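Glycoside hydrolase family 16 protein (Bacteroides ovatus, PDB 7KR6) is a family 16 glycoside hydrolase that probably cleaves mixed-linkage beta-glucans within the chain, captured here with a fluorinated glucosyl group joined to the enzyme. Local coordinates at residues 96-102 with 233-238; 140-145 with 227-232; 203-208 with 219-223. The protein carries 1 engineered substitution. One frame throughout, in Å; residues are numbered along the deposited sequence.

Followed from the N terminus, the chain passes 96-102, then 140-145, and later returns to both. Interaction 3 closes the shortest loop, pairing 203-208 with 219-223 across one hairpin. It is nested inside the loop closed by interaction 2, where 227-232 comes back to 140-145, and that loop lies in turn inside the one closed by interaction 1, where 233-238 pairs with 96-102. Nothing crosses. Interactions 2 and 3 touch directly, through Phe228 and His229, whereas interactions 1 and 2 adjoin in sequence at Phe232 and Tyr233. Together they tie the hairpin at the periphery to the strands under the glycan cleft.

Interaction 1 of 3, residues 96-102 with 233-238; sequences SGRINSK and YILFNL. With BGC (beta-D-glucopyranose), chain C.
Ile99 and Phe236 form the hydrogen-bonded pair at the middle of this antiparallel strand contact, with Ile99 N 3.0 Å from Phe236 O and a return bond from Phe236 N to Ile99 O. Leu238 N to Gly97 O and Ser101 N to Ile234 O carry the backbone pairing to either side. Two serines extend it with their hydroxyls. Ser96 OG, swung trans to its own N (chi1 -167°), donates to a lone pair of Leu238 O at 2.6 Å, while Ser101 OG accepts from Ile234 N at 3.0 Å and also bonds Lys105 O. Asn100 OD1 closes an Asx turn by taking the N-H of Lys102.

These are neighbouring strands of the GH16 beta-sandwich, and their two faces differ. On one, Ile99 CD1 lies 4.1 Å from Phe236 CD2 in the hydrophobic interior, where the Phe236 ring also meets Phe129. On the other, Arg98 runs extended beside Asn237 and Leu235 toward the sugar. Its NH2 bonds BGC O6 at 3.1 Å, with the oxygen in the guanidinium plane, and Glu53 holds NE by a salt bridge. Asn237 is held by Trp130 and Tyr67.

At the far end an aliphatic CH-pi contact forms: Lys102 CB sits 3.6 Å from the Tyr233 ring centroid, almost on the ring normal, while Lys102 NZ reaches Asp136.

Interaction 2 of 3, residues 140-145 with 227-232; sequences PACGEI and YFHDNF. With G2F (2-deoxy-2-fluoro-alpha-D-glucopyranose), chain B.
This is a mostly apolar contact, without a direct hydrogen bond between the segments, made by the loop leading into strand 232-240. Phe228 and Phe232 back the start of strand 144-150, on the side turned away from the sugar, while Tyr227 lies against the 140-143 turn. Ile145 CG1 is 3.6 Å from Phe228 CE1, the two side chains running antiparallel alongside one another, and 4.0 Å from Phe232 CE2, with Phe232 coming in roughly perpendicular.

The rings also press against backbone. Phe228 brings an edge to the peptide after Glu144, with CE1 3.5 Å from Glu144 O, and Phe232 CE2 approaches Gly143 O. Gly143, at a positive phi of 83°, has no side chain, and Tyr227 O and the Phe232 ring lie close on that side. Before it, a type I turn from Pro140 is closed by Gly143 N bonding Pro140 O, and Ala141 O lies in the plane of the Tyr227 ring at its edge, 3.4 Å from CD2. A water lies between Tyr227 O, at 2.8 Å, and Cys142 O, at 3.1 Å, near enough to bond either, but probably cannot donate fully to all its neighbours at once.

Glu144 turns the opposite way, its CG trans to N (chi1 -163°) and its chain bent at chi2, into the cleft beside Trp130 and His170. There OE1 is covalently bonded to G2F C1 at 1.4 Å. That bond is what a trapped glycosyl-enzyme looks like, consistent with Glu144 as the nucleophile of a retaining GH16 active site, with Asp146 two residues on, as in the family's EXDX(X)E motif.

Interaction 3 of 3, residues 203-208 with 219-223; sequences WDENNL and TFDIS
Leu208 and Phe220 satisfy each other's backbones: Leu208 N reaches Phe220 O at 2.9 Å, nearly straight at 173°, and Phe220 N returns to Leu208 O at 2.8 Å. The next bond toward the end of the pairing is less regular, for Ile222 N meets Asn206 O from 37° above the carbonyl plane, as strand 215-221 gives way to loop.

Two aspartates take up backbone N-H groups through Asx turns. Asp204 OD1 accepts from Asn206 N, the Asx turn itself, and from Asn207 N, which extends it to an Asx motif and comes almost head-on to Asp204 OD1 at 2.8 Å; Asp204 N bonds Asn207 O and closes the same loop. Asp221 OD1 likewise grips Ser223 twice, its OG on the syn side at 2.7 Å and its N on the anti side. A water donates to Glu205 O and Ser223 O, bridging the two loops.

The contact belongs to the antiparallel hairpin of strands 207-212 and 215-221, which packs its inner face on strand 164-171 of the GH16 sandwich: Leu208 and Phe220 both touch Ile169 there. Ile222 fills the junction. With CG1 set between N and the carbonyl carbon (chi1 56°), its CD1 extends to the edge of the Trp203 indole, 3.7 Å from NE1, and its CG2 lies 3.6 Å from Leu208 CD1. Trp203 NE1 is itself bonded to Phe228 O, and Ile222 O to His229 NE2. On the outer face Thr219 CG2 packs against Asn207 ND2, while Thr219 OG1 pairs with Thr209 OG1.

Interaction 1 of 3, residues 96-102 with 233-238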
loop_
_atom_site.group_PDB
_atom_site.type_symbol
_atom_site.label_atom_id
_atom_site.label_comp_id
_atom_site.label_asym_id
_atom_site.label_seq_id
_atom_site.Cartn_x
_atom_site.Cartn_y
_atom_site.Cartn_z
ATOM N N SER A 96 -23.344 4.840 -9.029
ATOM C CA SER A 96 -23.345 4.654 -7.571
ATOM C C SER A 96 -23.411 6.026 -6.916
ATOM O O SER A 96 -23.669 6.999 -7.630
ATOM C CB SER A 96 -22.117 3.869 -7.129
ATOM O OG SER A 96 -22.271 3.442 -5.793
ATOM N N GLY A 97 -23.285 6.042 -5.595
ATOM C CA GLY A 97 -23.447 7.266 -4.801
ATOM C C GLY A 97 -22.289 7.609 -3.913
ATOM O O GLY A 97 -21.536 6.709 -3.426
ATOM N N ARG A 98 -22.143 8.918 -3.708
ATOM C CA ARG A 98 -21.032 9.491 -2.923
ATOM C C ARG A 98 -21.542 10.802 -2.334
ATOM O O ARG A 98 -22.126 11.602 -3.109
ATOM C CB ARG A 98 -19.835 9.784 -3.829
ATOM C CG ARG A 98 -18.704 10.561 -3.162
ATOM C CD ARG A 98 -17.412 10.402 -3.900
ATOM N NE ARG A 98 -16.425 11.431 -3.588
ATOM C CZ ARG A 98 -15.148 11.345 -3.880
ATOM N NH1 ARG A 98 -14.649 10.247 -4.397
ATOM N NH2 ARG A 98 -14.333 12.376 -3.655
ATOM N N ILE A 99 -21.300 11.025 -1.055
ATOM C CA ILE A 99 -21.636 12.322 -0.408
ATOM C C ILE A 99 -20.429 12.857 0.342
ATOM O O ILE A 99 -19.566 12.091 0.828
ATOM C CB ILE A 99 -22.843 12.168 0.523
ATOM C CG1 ILE A 99 -22.505 11.355 1.765
ATOM C CG2 ILE A 99 -24.043 11.638 -0.223
ATOM C CD1 ILE A 99 -23.629 11.186 2.768
ATOM N N ASN A 100 -20.476 14.161 0.608
ATOM C CA ASN A 100 -19.490 14.788 1.484
ATOM C C ASN A 100 -20.150 15.908 2.283
ATOM O O ASN A 100 -21.176 16.420 1.832
ATOM C CB ASN A 100 -18.322 15.332 0.660
ATOM C CG ASN A 100 -18.668 16.519 -0.228
ATOM O OD1 ASN A 100 -18.783 17.639 0.291
ATOM N ND2 ASN A 100 -18.892 16.301 -1.520
ATOM N N SER A 101 -19.459 16.383 3.301
ATOM C CA SER A 101 -19.895 17.509 4.151
ATOM C C SER A 101 -18.976 18.726 3.984
ATOM O O SER A 101 -19.006 19.592 4.907
ATOM C CB SER A 101 -20.063 17.056 5.581
ATOM O OG SER A 101 -18.823 16.781 6.222
ATOM N N LYS A 102 -18.271 18.853 2.872
ATOM C CA LYS A 102 -17.331 19.992 2.645
ATOM C C LYS A 102 -18.101 21.307 2.728
ATOM O O LYS A 102 -19.197 21.434 2.087
ATOM C CB LYS A 102 -16.665 19.933 1.280
ATOM C CG LYS A 102 -15.529 20.911 1.082
ATOM C CD LYS A 102 -14.914 20.763 -0.249
ATOM C CE LYS A 102 -13.618 21.526 -0.395
ATOM N NZ LYS A 102 -13.841 22.935 -0.037
ATOM N N TYR A 233 -13.673 17.474 6.745
ATOM C CA TYR A 233 -15.062 17.044 6.486
ATOM C C TYR A 233 -15.120 15.550 6.139
ATOM O O TYR A 233 -14.076 14.882 6.025
ATOM C CB TYR A 233 -15.637 17.870 5.347
ATOM C CG TYR A 233 -14.967 17.728 4.008
ATOM C CD1 TYR A 233 -15.344 16.727 3.102
ATOM C CD2 TYR A 233 -13.958 18.570 3.603
ATOM C CE1 TYR A 233 -14.774 16.615 1.845
ATOM C CE2 TYR A 233 -13.384 18.469 2.352
ATOM C CZ TYR A 233 -13.765 17.466 1.468
ATOM O OH TYR A 233 -13.217 17.373 0.235
ATOM N N ILE A 234 -16.339 15.071 6.041
ATOM C CA ILE A 234 -16.652 13.611 6.013
ATOM C C ILE A 234 -17.115 13.229 4.631
ATOM O O ILE A 234 -17.857 13.996 3.974
ATOM C CB ILE A 234 -17.692 13.267 7.091
ATOM C CG1 ILE A 234 -17.268 13.722 8.477
ATOM C CG2 ILE A 234 -18.023 11.778 7.084
ATOM C CD1 ILE A 234 -18.409 13.913 9.469
ATOM N N LEU A 235 -16.708 12.037 4.199
ATOM C CA LEU A 235 -17.190 11.442 2.953
ATOM C C LEU A 235 -17.591 9.995 3.178
ATOM O O LEU A 235 -17.000 9.312 4.044
ATOM C CB LEU A 235 -16.155 11.456 1.829
ATOM C CG LEU A 235 -15.556 12.818 1.489
ATOM C CD1 LEU A 235 -14.225 13.011 2.179
ATOM C CD2 LEU A 235 -15.415 12.953 0.007
ATOM N N PHE A 236 -18.605 9.587 2.403
ATOM C CA PHE A 236 -19.002 8.157 2.233
ATOM C C PHE A 236 -19.188 7.890 0.754
ATOM O O PHE A 236 -19.773 8.713 0.034
ATOM C CB PHE A 236 -20.317 7.808 2.935
ATOM C CG PHE A 236 -20.336 7.942 4.438
ATOM C CD1 PHE A 236 -19.888 6.950 5.287
ATOM C CD2 PHE A 236 -20.879 9.091 4.998
ATOM C CE1 PHE A 236 -19.981 7.092 6.668
ATOM C CE2 PHE A 236 -20.904 9.266 6.368
ATOM C CZ PHE A 236 -20.466 8.263 7.205
ATOM N N ASN A 237 -18.763 6.719 0.287
ATOM C CA ASN A 237 -18.994 6.392 -1.149
ATOM C C ASN A 237 -18.949 4.891 -1.330
ATOM O O ASN A 237 -18.378 4.181 -0.463
ATOM C CB ASN A 237 -17.962 7.020 -2.080
ATOM C CG ASN A 237 -16.599 6.402 -1.889
ATOM O OD1 ASN A 237 -15.979 6.548 -0.814
ATOM N ND2 ASN A 237 -16.236 5.494 -2.795
ATOM N N LEU A 238 -19.576 4.449 -2.404
ATOM C CA LEU A 238 -19.473 3.039 -2.861
ATOM C C LEU A 238 -18.931 3.109 -4.283
ATOM O O LEU A 238 -19.695 3.321 -5.253
ATOM C CB LEU A 238 -20.818 2.321 -2.718
ATOM C CG LEU A 238 -20.866 0.882 -3.247
ATOM C CD1 LEU A 238 -19.883 -0.009 -2.507
ATOM C CD2 LEU A 238 -22.249 0.340 -3.016
HETATM C C2 BGC C . -7.619 9.917 -5.661
HETATM C C3 BGC C . -7.398 11.399 -6.065
HETATM C C4 BGC C . -8.597 12.268 -5.757
HETATM C C5 BGC C . -9.040 12.138 -4.286
HETATM C C6 BGC C . -10.290 12.897 -3.919
HETATM C C1 BGC C . -8.100 9.952 -4.236
HETATM O O2 BGC C . -6.485 9.120 -5.833
HETATM O O3 BGC C . -7.063 11.355 -7.456
HETATM O O4 BGC C . -8.269 13.650 -6.068
HETATM O O5 BGC C . -9.273 10.719 -4.021
HETATM O O6 BGC C . -11.412 12.454 -4.721
#

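Interaction 2 of 3, residues 140-145 with 227-232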
loop_
_atom_site.group_PDB
_atom_site.type_symbol
_atom_site.label_atom_id
_atom_site.label_comp_id
_atom_site.label_asym_id
_atom_site.label_seq_id
_atom_site.Cartn_x
_atom_site.Cartn_y
_atom_site.Cartn_z
ATOM N N PRO A 140 -3.349 15.908 -2.967
ATOM C CA PRO A 140 -3.425 15.465 -1.581
ATOM C C PRO A 140 -3.082 16.540 -0.556
ATOM O O PRO A 140 -3.003 16.246 0.614
ATOM C CB PRO A 140 -2.335 14.381 -1.539
ATOM C CG PRO A 140 -1.269 14.898 -2.469
ATOM C CD PRO A 140 -2.036 15.638 -3.545
ATOM N N ALA A 141 -2.883 17.783 -0.992
ATOM C CA ALA A 141 -2.469 18.840 -0.045
ATOM C C ALA A 141 -3.584 19.196 0.943
ATOM O O ALA A 141 -3.297 19.840 1.966
ATOM C CB ALA A 141 -2.029 20.045 -0.845
ATOM N N CYS A 142 -4.854 18.846 0.671
ATOM C CA CYS A 142 -5.934 19.029 1.666
ATOM C C CYS A 142 -5.808 17.985 2.781
ATOM O O CYS A 142 -6.352 18.220 3.837
ATOM C CB CYS A 142 -7.294 18.925 1.019
ATOM S SG CYS A 142 -7.520 17.395 0.074
ATOM N N GLY A 143 -5.061 16.896 2.540
ATOM C CA GLY A 143 -4.981 15.778 3.490
ATOM C C GLY A 143 -6.169 14.852 3.311
ATOM O O GLY A 143 -7.278 15.296 2.964
ATOM N N GLU A 144 -5.944 13.556 3.498
ATOM C CA GLU A 144 -7.008 12.557 3.406
ATOM C C GLU A 144 -6.775 11.514 4.509
ATOM O O GLU A 144 -5.599 11.037 4.684
ATOM C CB GLU A 144 -7.015 11.874 2.047
ATOM C CG GLU A 144 -8.290 11.151 1.710
ATOM C CD GLU A 144 -8.122 9.677 1.405
ATOM O OE1 GLU A 144 -8.519 9.258 0.293
ATOM O OE2 GLU A 144 -7.516 8.963 2.249
ATOM N N ILE A 145 -7.836 11.194 5.228
ATOM C CA ILE A 145 -7.861 10.063 6.197
ATOM C C ILE A 145 -8.865 9.062 5.666
ATOM O O ILE A 145 -10.041 9.394 5.562
ATOM C CB ILE A 145 -8.218 10.488 7.623
ATOM C CG1 ILE A 145 -7.355 11.649 8.112
ATOM C CG2 ILE A 145 -8.109 9.280 8.514
ATOM C CD1 ILE A 145 -7.887 12.258 9.371
ATOM N N TYR A 227 -0.275 17.922 7.878
ATOM C CA TYR A 227 -1.543 17.839 7.120
ATOM C C TYR A 227 -2.761 17.394 7.959
ATOM O O TYR A 227 -3.891 17.376 7.367
ATOM C CB TYR A 227 -1.329 16.937 5.916
ATOM C CG TYR A 227 -0.413 17.569 4.898
ATOM C CD1 TYR A 227 0.966 17.438 4.977
ATOM C CD2 TYR A 227 -0.952 18.379 3.913
ATOM C CE1 TYR A 227 1.787 18.070 4.053
ATOM C CE2 TYR A 227 -0.149 19.024 2.983
ATOM C CZ TYR A 227 1.229 18.878 3.066
ATOM O OH TYR A 227 2.030 19.527 2.170
ATOM N N PHE A 228 -2.601 17.081 9.262
ATOM C CA PHE A 228 -3.710 16.495 10.056
ATOM C C PHE A 228 -4.014 17.260 11.328
ATOM O O PHE A 228 -4.334 16.679 12.362
ATOM C CB PHE A 228 -3.387 15.016 10.294
ATOM C CG PHE A 228 -3.271 14.286 8.979
ATOM C CD1 PHE A 228 -4.416 13.916 8.281
ATOM C CD2 PHE A 228 -2.028 14.025 8.416
ATOM C CE1 PHE A 228 -4.303 13.302 7.036
ATOM C CE2 PHE A 228 -1.933 13.443 7.163
ATOM C CZ PHE A 228 -3.074 13.064 6.484
ATOM N N HIS A 229 -4.040 18.606 11.212
ATOM C CA HIS A 229 -4.149 19.514 12.386
ATOM C C HIS A 229 -5.070 20.703 12.081
ATOM O O HIS A 229 -4.904 21.775 12.730
ATOM C CB HIS A 229 -2.770 19.949 12.857
ATOM C CG HIS A 229 -1.925 18.775 13.218
ATOM N ND1 HIS A 229 -2.034 18.101 14.417
ATOM C CD2 HIS A 229 -1.002 18.134 12.488
ATOM C CE1 HIS A 229 -1.191 17.081 14.399
ATOM N NE2 HIS A 229 -0.532 17.092 13.238
ATOM N N ASP A 230 -6.031 20.499 11.191
ATOM C CA ASP A 230 -7.017 21.525 10.788
ATOM C C ASP A 230 -8.342 20.796 10.592
ATOM O O ASP A 230 -8.325 19.572 10.587
ATOM C CB ASP A 230 -6.508 22.274 9.555
ATOM C CG ASP A 230 -5.314 23.180 9.855
ATOM O OD1 ASP A 230 -5.504 24.237 10.524
ATOM O OD2 ASP A 230 -4.199 22.864 9.411
ATOM N N ASN A 231 -9.443 21.516 10.420
ATOM C CA ASN A 231 -10.754 20.910 10.168
ATOM C C ASN A 231 -10.710 19.976 8.958
ATOM O O ASN A 231 -10.181 20.343 7.870
ATOM C CB ASN A 231 -11.821 21.965 9.940
ATOM C CG ASN A 231 -12.101 22.772 11.185
ATOM O OD1 ASN A 231 -11.810 22.362 12.304
ATOM N ND2 ASN A 231 -12.641 23.968 10.965
ATOM N N PHE A 232 -11.399 18.848 9.127
ATOM C CA PHE A 232 -11.663 17.858 8.052
ATOM C C PHE A 232 -13.166 17.657 7.960
ATOM O O PHE A 232 -13.819 17.611 9.007
ATOM C CB PHE A 232 -10.947 16.544 8.369
ATOM C CG PHE A 232 -9.523 16.419 7.901
ATOM C CD1 PHE A 232 -8.533 17.283 8.357
ATOM C CD2 PHE A 232 -9.136 15.402 7.038
ATOM C CE1 PHE A 232 -7.210 17.141 7.941
ATOM C CE2 PHE A 232 -7.826 15.292 6.608
ATOM C CZ PHE A 232 -6.852 16.121 7.089
HETATM C C1 G2F B . -8.267 7.932 -0.164
HETATM C C2 G2F B . -7.826 8.081 -1.580
HETATM C C3 G2F B . -8.967 8.508 -2.479
HETATM C C4 G2F B . -10.051 7.464 -2.378
HETATM C C5 G2F B . -10.496 7.427 -0.882
HETATM C C6 G2F B . -11.649 6.514 -0.535
HETATM O O3 G2F B . -8.504 8.677 -3.815
HETATM O O4 G2F B . -11.134 7.847 -3.296
HETATM O O5 G2F B . -9.409 7.077 -0.002
HETATM O O6 G2F B . -11.397 5.164 -1.077
HETATM F F2 G2F B . -6.694 8.951 -1.614
HETATM O O HOH W 1 -5.117 19.602 6.265
#

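Interaction 3 of 3, residues 203-208 with 219-223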
loop_
_atom_site.group_PDB
_atom_site.type_symbol
_atom_site.label_atom_id
_atom_site.label_comp_id
_atom_site.label_asym_id
_atom_site.label_seq_id
_atom_site.Cartn_x
_atom_site.Cartn_y
_atom_site.Cartn_z
ATOM N N TRP A 203 -8.737 11.034 17.224
ATOM C CA TRP A 203 -7.848 12.013 16.571
ATOM C C TRP A 203 -7.424 13.011 17.652
ATOM O O TRP A 203 -8.323 13.604 18.278
ATOM C CB TRP A 203 -8.610 12.678 15.439
ATOM C CG TRP A 203 -7.899 13.755 14.693
ATOM C CD1 TRP A 203 -6.576 14.081 14.658
ATOM C CD2 TRP A 203 -8.562 14.619 13.767
ATOM N NE1 TRP A 203 -6.370 15.067 13.736
ATOM C CE2 TRP A 203 -7.580 15.451 13.204
ATOM C CE3 TRP A 203 -9.891 14.758 13.374
ATOM C CZ2 TRP A 203 -7.901 16.416 12.245
ATOM C CZ3 TRP A 203 -10.212 15.719 12.431
ATOM C CH2 TRP A 203 -9.217 16.531 11.866
ATOM N N ASP A 204 -6.129 13.079 17.897
ATOM C CA ASP A 204 -5.542 14.138 18.762
ATOM C C ASP A 204 -4.291 14.668 18.082
ATOM O O ASP A 204 -4.032 14.283 16.952
ATOM C CB ASP A 204 -5.334 13.623 20.181
ATOM C CG ASP A 204 -4.239 12.576 20.376
ATOM O OD1 ASP A 204 -3.426 12.368 19.479
ATOM O OD2 ASP A 204 -4.181 12.005 21.506
ATOM N N GLU A 205 -3.505 15.517 18.752
ATOM C CA GLU A 205 -2.334 16.137 18.100
ATOM C C GLU A 205 -1.244 15.108 17.774
ATOM O O GLU A 205 -0.381 15.466 16.980
ATOM C CB GLU A 205 -1.785 17.312 18.925
ATOM C CG GLU A 205 -1.228 16.908 20.259
ATOM C CD GLU A 205 -0.871 18.088 21.157
ATOM O OE1 GLU A 205 -0.994 19.218 20.690
ATOM O OE2 GLU A 205 -0.490 17.856 22.308
ATOM N N ASN A 206 -1.289 13.896 18.349
ATOM C CA ASN A 206 -0.235 12.887 18.177
ATOM C C ASN A 206 -0.684 11.737 17.274
ATOM O O ASN A 206 0.141 11.263 16.512
ATOM C CB ASN A 206 0.226 12.349 19.524
ATOM C CG ASN A 206 0.923 13.428 20.323
ATOM O OD1 ASN A 206 0.564 13.692 21.471
ATOM N ND2 ASN A 206 1.783 14.176 19.668
ATOM N N ASN A 207 -1.926 11.296 17.394
ATOM C CA ASN A 207 -2.366 9.991 16.830
ATOM C C ASN A 207 -3.708 10.049 16.129
ATOM O O ASN A 207 -4.661 10.740 16.555
ATOM C CB ASN A 207 -2.447 8.945 17.939
ATOM C CG ASN A 207 -1.107 8.702 18.605
ATOM O OD1 ASN A 207 -0.973 8.890 19.826
ATOM N ND2 ASN A 207 -0.133 8.282 17.841
ATOM N N LEU A 208 -3.796 9.259 15.047
ATOM C CA LEU A 208 -5.069 8.852 14.430
ATOM C C LEU A 208 -5.236 7.366 14.736
ATOM O O LEU A 208 -4.359 6.602 14.319
ATOM C CB LEU A 208 -4.976 9.087 12.924
ATOM C CG LEU A 208 -4.937 10.544 12.492
ATOM C CD1 LEU A 208 -4.649 10.616 11.013
ATOM C CD2 LEU A 208 -6.240 11.274 12.813
ATOM N N THR A 219 -2.974 2.588 14.497
ATOM C CA THR A 219 -2.658 3.998 14.842
ATOM C C THR A 219 -1.615 4.509 13.827
ATOM O O THR A 219 -0.560 3.847 13.643
ATOM C CB THR A 219 -2.164 4.109 16.291
ATOM O OG1 THR A 219 -3.193 3.651 17.164
ATOM C CG2 THR A 219 -1.740 5.522 16.629
ATOM N N PHE A 220 -1.898 5.695 13.265
ATOM C CA PHE A 220 -0.916 6.518 12.536
ATOM C C PHE A 220 -0.425 7.626 13.463
ATOM O O PHE A 220 -1.227 8.331 14.075
ATOM C CB PHE A 220 -1.534 7.124 11.280
ATOM C CG PHE A 220 -2.069 6.155 10.268
ATOM C CD1 PHE A 220 -1.198 5.531 9.393
ATOM C CD2 PHE A 220 -3.422 5.922 10.160
ATOM C CE1 PHE A 220 -1.661 4.665 8.427
ATOM C CE2 PHE A 220 -3.888 5.050 9.188
ATOM C CZ PHE A 220 -3.009 4.453 8.317
ATOM N N ASP A 221 0.887 7.799 13.498
ATOM C CA ASP A 221 1.575 8.924 14.182
ATOM C C ASP A 221 1.474 10.159 13.301
ATOM O O ASP A 221 2.016 10.140 12.202
ATOM C CB ASP A 221 3.018 8.564 14.439
ATOM C CG ASP A 221 3.846 9.659 15.087
ATOM O OD1 ASP A 221 3.299 10.690 15.467
ATOM O OD2 ASP A 221 5.034 9.387 15.278
ATOM N N ILE A 222 0.826 11.214 13.776
ATOM C CA ILE A 222 0.740 12.476 12.988
ATOM C C ILE A 222 1.417 13.624 13.731
ATOM O O ILE A 222 1.182 14.770 13.288
ATOM C CB ILE A 222 -0.726 12.817 12.684
ATOM C CG1 ILE A 222 -1.625 12.916 13.932
ATOM C CG2 ILE A 222 -1.296 11.831 11.653
ATOM C CD1 ILE A 222 -2.915 13.692 13.748
ATOM N N SER A 223 2.097 13.339 14.832
ATOM C CA SER A 223 2.744 14.387 15.678
ATOM C C SER A 223 3.504 15.381 14.811
ATOM O O SER A 223 3.377 16.605 15.083
ATOM C CB SER A 223 3.632 13.768 16.747
ATOM O OG SER A 223 4.632 12.968 16.150
HETATM O O HOH W 2 1.371 17.499 16.881
#